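Diol-dehydratase (Roseburia inulinivorans, PDB 5I2A) probably catalyses the coenzyme B12-independent dehydration of 1,2-propanediol, as a member of the glycyl radical enzyme family. Local coordinates at residues 344-349 and 433-438; 382-387 and 411-416. All coordinates share one frame; numbering follows the deposited sequence.

Interaction 1 (344-349 and 433-438)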
loop_
_atom_site.group_PDB
_atom_site.type_symbol
_atom_site.label_atom_id
_atom_site.label_comp_id
_atom_site.label_asym_id
_atom_site.label_seq_id
_atom_site.Cartn_x
_atom_site.Cartn_y
_atom_site.Cartn_z
ATOM N N PHE A 344 -0.974 -27.378 14.729
ATOM C CA PHE A 344 0.428 -27.633 14.401
ATOM C C PHE A 344 1.376 -26.771 15.237
ATOM O O PHE A 344 2.252 -26.092 14.706
ATOM C CB PHE A 344 0.653 -27.397 12.896
ATOM C CG PHE A 344 -0.401 -28.049 12.041
ATOM C CD1 PHE A 344 -0.266 -29.370 11.643
ATOM C CD2 PHE A 344 -1.570 -27.363 11.710
ATOM C CE1 PHE A 344 -1.266 -29.990 10.891
ATOM C CE2 PHE A 344 -2.573 -27.980 10.957
ATOM C CZ PHE A 344 -2.417 -29.282 10.537
ATOM N N GLN A 345 1.158 -26.783 16.544
ATOM C CA GLN A 345 1.928 -25.968 17.459
ATOM C C GLN A 345 3.155 -26.772 17.863
ATOM O O GLN A 345 3.103 -27.611 18.764
ATOM C CB GLN A 345 1.082 -25.553 18.670
ATOM C CG GLN A 345 -0.168 -24.706 18.281
ATOM C CD GLN A 345 -1.128 -24.469 19.451
ATOM O OE1 GLN A 345 -1.225 -23.360 19.978
ATOM N NE2 GLN A 345 -1.851 -25.520 19.845
ATOM N N ASN A 346 4.252 -26.534 17.152
ATOM C CA ASN A 346 5.417 -27.375 17.305
ATOM C C ASN A 346 6.301 -26.878 18.443
ATOM O O ASN A 346 6.636 -25.699 18.518
ATOM C CB ASN A 346 6.215 -27.442 16.014
ATOM C CG ASN A 346 7.161 -28.633 15.985
ATOM O OD1 ASN A 346 8.136 -28.685 16.730
ATOM N ND2 ASN A 346 6.871 -29.590 15.119
ATOM N N LEU A 347 6.663 -27.806 19.321
ATOM C CA LEU A 347 7.456 -27.520 20.504
ATOM C C LEU A 347 8.557 -28.550 20.558
ATOM O O LEU A 347 8.301 -29.760 20.526
ATOM C CB LEU A 347 6.595 -27.550 21.781
ATOM C CG LEU A 347 7.228 -27.094 23.106
ATOM C CD1 LEU A 347 6.139 -26.559 24.054
ATOM C CD2 LEU A 347 8.004 -28.199 23.796
ATOM N N ILE A 348 9.791 -28.072 20.631
ATOM C CA ILE A 348 10.939 -28.949 20.456
ATOM C C ILE A 348 11.811 -28.971 21.718
ATOM O O ILE A 348 11.856 -27.994 22.467
ATOM C CB ILE A 348 11.770 -28.512 19.229
ATOM C CG1 ILE A 348 12.627 -29.664 18.695
ATOM C CG2 ILE A 348 12.606 -27.292 19.547
ATOM C CD1 ILE A 348 12.890 -29.533 17.204
ATOM N N VAL A 349 12.484 -30.093 21.957
ATOM C CA VAL A 349 13.413 -30.199 23.078
ATOM C C VAL A 349 14.802 -30.630 22.612
ATOM O O VAL A 349 14.963 -31.206 21.535
ATOM C CB VAL A 349 12.916 -31.197 24.151
ATOM C CG1 VAL A 349 11.552 -30.787 24.679
ATOM C CG2 VAL A 349 12.872 -32.586 23.593
ATOM N N TYR A 433 18.049 -23.251 15.962
ATOM C CA TYR A 433 16.806 -23.447 15.212
ATOM C C TYR A 433 15.744 -24.217 15.998
ATOM O O TYR A 433 16.047 -25.000 16.913
ATOM C CB TYR A 433 17.076 -24.160 13.879
ATOM C CG TYR A 433 17.165 -25.675 13.960
ATOM C CD1 TYR A 433 16.027 -26.467 13.817
ATOM C CD2 TYR A 433 18.383 -26.315 14.149
ATOM C CE1 TYR A 433 16.097 -27.848 13.876
ATOM C CE2 TYR A 433 18.464 -27.707 14.220
ATOM C CZ TYR A 433 17.307 -28.466 14.081
ATOM O OH TYR A 433 17.363 -29.842 14.144
ATOM N N ASN A 434 14.487 -24.004 15.638
ATOM C CA ASN A 434 13.475 -24.977 16.018
ATOM C C ASN A 434 12.616 -25.303 14.804
ATOM O O ASN A 434 12.897 -24.841 13.694
ATOM C CB ASN A 434 12.637 -24.493 17.206
ATOM C CG ASN A 434 11.905 -23.196 16.934
ATOM O OD1 ASN A 434 12.295 -22.142 17.422
ATOM N ND2 ASN A 434 10.807 -23.276 16.191
ATOM N N ILE A 435 11.599 -26.121 15.009
ATOM C CA ILE A 435 10.738 -26.546 13.919
ATOM C C ILE A 435 9.418 -25.760 13.960
ATOM O O ILE A 435 8.899 -25.448 15.024
ATOM C CB ILE A 435 10.474 -28.069 13.972
ATOM C CG1 ILE A 435 11.774 -28.853 13.736
ATOM C CG2 ILE A 435 9.414 -28.498 12.946
ATOM C CD1 ILE A 435 12.467 -28.574 12.378
ATOM N N ILE A 436 8.922 -25.405 12.785
ATOM C CA ILE A 436 7.637 -24.757 12.625
ATOM C C ILE A 436 6.639 -25.781 12.130
ATOM O O ILE A 436 6.934 -26.506 11.182
ATOM C CB ILE A 436 7.705 -23.601 11.593
ATOM C CG1 ILE A 436 8.726 -22.530 12.025
ATOM C CG2 ILE A 436 6.301 -23.033 11.314
ATOM C CD1 ILE A 436 8.383 -21.795 13.313
ATOM N N GLY A 437 5.453 -25.821 12.741
ATOM C CA GLY A 437 4.366 -26.630 12.220
ATOM C C GLY A 437 4.666 -28.125 12.154
ATOM O O GLY A 437 4.734 -28.790 13.183
ATOM N N CYS A 438 4.840 -28.642 10.943
ATOM C CA CYS A 438 5.108 -30.063 10.734
ATOM C C CYS A 438 6.612 -30.390 10.754
ATOM O O CYS A 438 7.069 -31.113 11.629
ATOM C CB CYS A 438 4.496 -30.533 9.412
ATOM S SG CYS A 438 2.668 -30.605 9.419
HETATM O O HOH W 1 9.802 -26.519 17.377
#
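Asn346 bonds to Gly437 where an outer strand of the five-stranded sheet faces the short strand 434-436. Strand 434-436 runs into a loop at Gly437 and Cys438 that, by its sequence, probably corresponds to the central cysteine loop of glycyl radical enzymes. The two strands are close to antiparallel but stand 6.5 Å apart at their axes, and side chains and a water lie between them. Polar contacts centre on Asn346. Its CG is anti to the backbone N (chi1 -161°), which carries the amide across to the loop. Asn346 ND2 donates to Gly437 O at 3.0 Å, nearly straight at 162°. The donor sits 43° out of the carbonyl plane, while the acceptor lies close to the amide plane. Asn346 OD1 bonds to Ser382 OG on the neighbouring strand and also takes a water at 2.8 Å. The same water is 2.7 Å from Ile435 O. An alanine in place of Asn346 would probably leave Gly437 O without this donor and deprive Ser382 and the water of their shared acceptor. Apolar contacts lie on both sides of the amide. Ile348 CD1 meets Ile435 CG1 at 3.7 Å, and Ile348 CG2 rests on Asn434 CB at 3.6 Å. At the other end the ring of Phe344 lies beside Cys438 in an oblique sulfur-aromatic contact, Cys438 SG being 3.9 Å from Phe344 CD1. A bound 1,2-ethanediol, probably from the crystallisation liquor, lies next to Gly437. The backbones come closest there: Gly437 CA points a C-H at Phe344 O, 3.3 Å away.

Interaction 2 (382-387 and 411-416)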
loop_
_atom_site.group_PDB
_atom_site.type_symbol
_atom_site.label_atom_id
_atom_site.label_comp_id
_atom_site.label_asym_id
_atom_site.label_seq_id
_atom_site.Cartn_x
_atom_site.Cartn_y
_atom_site.Cartn_z
ATOM N N SER A 382 8.658 -32.313 19.479
ATOM C CA SER A 382 9.771 -32.658 18.619
ATOM C C SER A 382 11.062 -32.806 19.411
ATOM O O SER A 382 11.196 -32.272 20.512
ATOM C CB SER A 382 9.936 -31.586 17.546
ATOM O OG SER A 382 8.776 -31.486 16.765
ATOM N N ILE A 383 12.028 -33.507 18.839
ATOM C CA ILE A 383 13.344 -33.550 19.440
ATOM C C ILE A 383 14.425 -33.293 18.389
ATOM O O ILE A 383 14.359 -33.795 17.266
ATOM C CB ILE A 383 13.592 -34.905 20.166
ATOM C CG1 ILE A 383 14.965 -34.906 20.846
ATOM C CG2 ILE A 383 13.426 -36.087 19.200
ATOM C CD1 ILE A 383 15.143 -36.047 21.858
ATOM N N ARG A 384 15.389 -32.459 18.749
ATOM C CA ARG A 384 16.553 -32.242 17.912
ATOM C C ARG A 384 17.612 -33.290 18.240
ATOM O O ARG A 384 18.069 -33.377 19.368
ATOM C CB ARG A 384 17.116 -30.832 18.116
ATOM C CG ARG A 384 16.320 -29.739 17.436
ATOM C CD ARG A 384 16.911 -28.350 17.706
ATOM N NE ARG A 384 18.359 -28.310 17.514
ATOM C CZ ARG A 384 19.094 -27.208 17.644
ATOM N NH1 ARG A 384 18.521 -26.044 17.944
ATOM N NH2 ARG A 384 20.404 -27.272 17.479
ATOM N N VAL A 385 17.979 -34.084 17.243
ATOM C CA VAL A 385 19.013 -35.098 17.375
ATOM C C VAL A 385 20.332 -34.579 16.787
ATOM O O VAL A 385 20.350 -34.039 15.678
ATOM C CB VAL A 385 18.614 -36.405 16.648
ATOM C CG1 VAL A 385 19.715 -37.469 16.768
ATOM C CG2 VAL A 385 17.296 -36.927 17.175
ATOM N N TRP A 386 21.421 -34.718 17.538
ATOM C CA TRP A 386 22.756 -34.418 17.013
ATOM C C TRP A 386 23.761 -35.424 17.572
ATOM O O TRP A 386 23.420 -36.219 18.444
ATOM C CB TRP A 386 23.163 -32.968 17.321
ATOM C CG TRP A 386 23.564 -32.693 18.734
ATOM C CD1 TRP A 386 22.771 -32.746 19.842
ATOM C CD2 TRP A 386 24.854 -32.278 19.184
ATOM N NE1 TRP A 386 23.494 -32.407 20.955
ATOM C CE2 TRP A 386 24.777 -32.112 20.579
ATOM C CE3 TRP A 386 26.072 -32.032 18.539
ATOM C CZ2 TRP A 386 25.872 -31.717 21.350
ATOM C CZ3 TRP A 386 27.167 -31.641 19.306
ATOM C CH2 TRP A 386 27.055 -31.486 20.696
ATOM N N HIS A 387 24.988 -35.408 17.061
ATOM C CA HIS A 387 25.960 -36.433 17.430
ATOM C C HIS A 387 26.229 -36.456 18.933
ATOM O O HIS A 387 26.491 -37.505 19.494
ATOM C CB HIS A 387 27.266 -36.250 16.643
ATOM C CG HIS A 387 28.075 -35.049 17.042
ATOM N ND1 HIS A 387 28.077 -33.875 16.317
ATOM C CD2 HIS A 387 28.945 -34.859 18.066
ATOM C CE1 HIS A 387 28.901 -33.010 16.885
ATOM N NE2 HIS A 387 29.437 -33.582 17.948
ATOM N N TYR A 411 14.398 -34.803 14.387
ATOM C CA TYR A 411 15.007 -33.889 13.414
ATOM C C TYR A 411 16.535 -33.913 13.498
ATOM O O TYR A 411 17.110 -33.960 14.577
ATOM C CB TYR A 411 14.481 -32.459 13.613
ATOM C CG TYR A 411 12.969 -32.391 13.441
ATOM C CD1 TYR A 411 12.395 -32.155 12.189
ATOM C CD2 TYR A 411 12.124 -32.620 14.519
ATOM C CE1 TYR A 411 11.018 -32.124 12.026
ATOM C CE2 TYR A 411 10.740 -32.589 14.369
ATOM C CZ TYR A 411 10.192 -32.344 13.125
ATOM O OH TYR A 411 8.832 -32.339 12.994
ATOM N N ASN A 412 17.174 -33.866 12.338
ATOM C CA ASN A 412 18.618 -34.019 12.244
ATOM C C ASN A 412 19.375 -32.678 12.184
ATOM O O ASN A 412 19.517 -32.079 11.114
ATOM C CB ASN A 412 18.936 -34.887 11.021
ATOM C CG ASN A 412 20.419 -35.204 10.883
ATOM O OD1 ASN A 412 21.207 -34.931 11.777
ATOM N ND2 ASN A 412 20.793 -35.791 9.753
ATOM N N ASP A 413 19.855 -32.225 13.335
ATOM C CA ASP A 413 20.748 -31.055 13.425
ATOM C C ASP A 413 21.804 -30.997 12.330
ATOM O O ASP A 413 22.045 -29.939 11.740
ATOM C CB ASP A 413 21.485 -31.032 14.769
ATOM C CG ASP A 413 20.679 -30.389 15.880
ATOM O OD1 ASP A 413 19.443 -30.354 15.779
ATOM O OD2 ASP A 413 21.288 -29.919 16.865
ATOM N N GLU A 414 22.441 -32.135 12.062
ATOM C CA GLU A 414 23.621 -32.147 11.202
ATOM C C GLU A 414 23.307 -31.819 9.748
ATOM O O GLU A 414 24.186 -31.414 8.994
ATOM C CB GLU A 414 24.331 -33.496 11.287
ATOM C CG GLU A 414 25.525 -33.465 12.237
ATOM C CD GLU A 414 25.149 -33.888 13.637
ATOM O OE1 GLU A 414 24.223 -34.708 13.758
ATOM O OE2 GLU A 414 25.759 -33.411 14.613
ATOM N N VAL A 415 22.050 -31.989 9.363
ATOM C CA VAL A 415 21.589 -31.596 8.035
ATOM C C VAL A 415 20.891 -30.240 8.068
ATOM O O VAL A 415 21.059 -29.427 7.171
ATOM C CB VAL A 415 20.620 -32.661 7.446
ATOM C CG1 VAL A 415 19.885 -32.128 6.229
ATOM C CG2 VAL A 415 21.394 -33.912 7.101
ATOM N N ILE A 416 20.095 -30.003 9.104
ATOM C CA ILE A 416 19.274 -28.801 9.158
ATOM C C ILE A 416 20.122 -27.544 9.359
ATOM O O ILE A 416 19.909 -26.549 8.696
ATOM C CB ILE A 416 18.213 -28.917 10.258
ATOM C CG1 ILE A 416 17.153 -29.953 9.836
ATOM C CG2 ILE A 416 17.589 -27.554 10.576
ATOM C CD1 ILE A 416 16.149 -30.291 10.918
#
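Arg384 and Asp413 form a buried salt bridge where two parallel strands of a beta-alpha-beta unit end. Strand 380-385 pairs with strand 409-412, and helix 391-402 links them. Val385 N donates to Tyr411 O at 2.8 Å, and Tyr411 N donates to Ile383 O. Asp413 N then donates to Val385 O, so the ladder runs on into the first residue of helix 413-422. Asn412 is the N-cap of that helix, its OD1 accepting from Glu414 N. The side chain of Arg384 crosses that of Asp413 at about a right angle. Arg384 CB lies 3.3 Å from Asp413 OD1, and CG and CD stay near the same oxygen. A bend at chi3 (47°) turns the guanidinium to meet the acid side-on. Arg384 NE donates to Asp413 OD1 at 2.9 Å, on its syn side. Arg384 NH2 donates to Asp413 OD2, also at 2.9 Å, with the oxygen in the guanidinium plane. The two planes are 52° apart, and OD2 is met from above the carboxylate. NH2 also reaches Arg431 O, and NH1 bonds weakly to Tyr433 O. Further out, Glu414 OE2 accepts from His387 ND1 at 2.9 Å and from His387 N at 3.3 Å. At the start of residues 382-387, Ser382 OG, which bonds to Asn346 OD1, touches Tyr411 CE2 at 3.3 Å. The buried acid at the helix start is thus matched by the guanidinium of Arg384 and two neutral donors, Tyr433 OH and Gln352 NE2, which would probably stabilise its negative charge.

From the N terminus, the chain first passes strand 346-350, then strand 380-385, helix 391-402 and strand 409-412. Interaction 2 closes the short loop from strand 380-385 through helix 391-402 to strand 409-412. Only after helices 413-422 and 427-431 does strand 434-436 return to residues 344-349, so interaction 1 closes the longer loop and interaction 2 nests within it. Their centres are about 12 Å apart. Strands 346-350 and 380-385 are sheet neighbours, and Ile348 packs on Arg384 between them. Tyr411 OH probably bonds to Cys438 O, tying the third strand to the loop at Gly437 and Cys438. Together the contacts join the sheet to the start of helix 413-422 and to strand 434-436.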